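Local coordinates for protein hdh assembly factor Kustc1130 (Kuenenia stuttgartiensis, PDB 6HIF) that probably assists assembly of hydrazine dehydrogenase, the multihaem enzyme of anaerobic ammonium oxidation, as a small beta-rich protein bound to it, at residues A37-G41 with T42-G46. Sequence-based numbering, arbitrary orientation.
Sequences AIAIG and TPIVG
Thr42 grips the carbonyl of Ala39 twice across a tight turn. Its N donates to Ala39 O over 3.3 Å, from well above the carbonyl plane, while its OG1 donates to the same oxygen over 2.9 Å, tilted only 17° from that plane. The side chain can do this because chi1 (46°) sets OG1 between the backbone N and the carbonyl carbon. A valine here would probably cost Ala39 O its hydroxyl partner, leaving the longer, less well directed amide bond to hold this side of the turn. In return, Ala39 N gives a nearly straight bond to Thr42 O at 2.7 Å. Two residues farther from the turn, Ile44 N reaches Ala37 O at 2.9 Å. Pro43, which has no N-H to give, fits the non-hydrogen-bonded place facing Ile38. Ile44 lies along strand 31-39, its CG1 3.8 Å from Ala39 CB and its CD1 near Ala37 CB; the small alanines leave room for this branched chain. Gly41, with phi of 110°, takes a backbone shape in which a CB would strike the preceding carbonyl. Farther out, strand 96-102 flanks Ile38, and the chain of another protein packs on Pro43. Together these features make a beta hairpin with a two-residue loop, Ile40 and Gly41, in a type I' turn, closing the end of strand 31-39.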
loop_
_atom_site.group_PDB
_atom_site.type_symbol
_atom_site.label_atom_id
_atom_site.label_comp_id
_atom_site.label_asym_id
_atom_site.label_seq_id
_atom_site.Cartn_x
_atom_site.Cartn_y
_atom_site.Cartn_z
ATOM N N ALA Y 37 -39.971 60.695 -36.674
ATOM C CA ALA Y 37 -40.616 61.920 -37.114
ATOM C C ALA Y 37 -39.577 63.034 -37.203
ATOM O O ALA Y 37 -38.980 63.419 -36.198
ATOM C CB ALA Y 37 -41.735 62.279 -36.166
ATOM N N ILE Y 38 -39.377 63.543 -38.422
ATOM C CA ILE Y 38 -38.357 64.543 -38.686
ATOM C C ILE Y 38 -39.037 65.815 -39.183
ATOM O O ILE Y 38 -40.063 65.752 -39.856
ATOM C CB ILE Y 38 -37.325 64.030 -39.715
ATOM C CG1 ILE Y 38 -37.075 62.526 -39.621
ATOM C CG2 ILE Y 38 -36.023 64.797 -39.603
ATOM C CD1 ILE Y 38 -36.310 61.974 -40.800
ATOM N N ALA Y 39 -38.440 66.965 -38.847
ATOM C CA ALA Y 39 -38.776 68.243 -39.455
ATOM C C ALA Y 39 -37.520 68.839 -40.095
ATOM O O ALA Y 39 -36.724 69.484 -39.412
ATOM C CB ALA Y 39 -39.374 69.161 -38.416
ATOM N N ILE Y 40 -37.369 68.615 -41.409
ATOM C CA ILE Y 40 -36.172 68.913 -42.191
ATOM C C ILE Y 40 -34.902 68.656 -41.381
ATOM O O ILE Y 40 -34.076 69.552 -41.207
ATOM C CB ILE Y 40 -36.191 70.319 -42.837
ATOM C CG1 ILE Y 40 -36.635 71.418 -41.864
ATOM C CG2 ILE Y 40 -37.013 70.313 -44.121
ATOM C CD1 ILE Y 40 -35.985 72.763 -42.103
ATOM N N GLY Y 41 -34.754 67.417 -40.896
ATOM C CA GLY Y 41 -33.511 66.974 -40.289
ATOM C C GLY Y 41 -33.620 66.779 -38.780
ATOM O O GLY Y 41 -33.069 65.823 -38.241
ATOM N N THR Y 42 -34.325 67.697 -38.109
ATOM C CA THR Y 42 -34.388 67.694 -36.655
ATOM C C THR Y 42 -35.549 66.817 -36.191
ATOM O O THR Y 42 -36.604 66.810 -36.823
ATOM C CB THR Y 42 -34.430 69.116 -36.075
ATOM O OG1 THR Y 42 -35.380 69.877 -36.819
ATOM C CG2 THR Y 42 -33.086 69.811 -36.113
ATOM N N PRO Y 43 -35.383 66.041 -35.091
ATOM C CA PRO Y 43 -36.467 65.214 -34.557
ATOM C C PRO Y 43 -37.607 66.044 -33.972
ATOM O O PRO Y 43 -37.368 67.060 -33.323
ATOM C CB PRO Y 43 -35.789 64.398 -33.445
ATOM C CG PRO Y 43 -34.585 65.215 -33.044
ATOM C CD PRO Y 43 -34.139 65.903 -34.316
ATOM N N ILE Y 44 -38.847 65.597 -34.216
ATOM C CA ILE Y 44 -40.029 66.257 -33.680
ATOM C C ILE Y 44 -40.350 65.646 -32.319
ATOM O O ILE Y 44 -40.562 64.439 -32.215
ATOM C CB ILE Y 44 -41.224 66.156 -34.650
ATOM C CG1 ILE Y 44 -40.859 66.599 -36.070
ATOM C CG2 ILE Y 44 -42.410 66.939 -34.111
ATOM C CD1 ILE Y 44 -41.939 66.349 -37.094
ATOM N N VAL Y 45 -40.383 66.501 -31.289
ATOM C CA VAL Y 45 -40.672 66.081 -29.927
ATOM C C VAL Y 45 -42.151 66.322 -29.637
ATOM O O VAL Y 45 -42.663 67.419 -29.868
ATOM C CB VAL Y 45 -39.777 66.814 -28.908
ATOM C CG1 VAL Y 45 -40.083 66.402 -27.475
ATOM C CG2 VAL Y 45 -38.294 66.637 -29.221
ATOM N N GLY Y 46 -42.824 65.281 -29.135
ATOM C CA GLY Y 46 -44.210 65.383 -28.705
ATOM C C GLY Y 46 -45.199 65.152 -29.845
ATOM O O GLY Y 46 -46.383 65.453 -29.706
#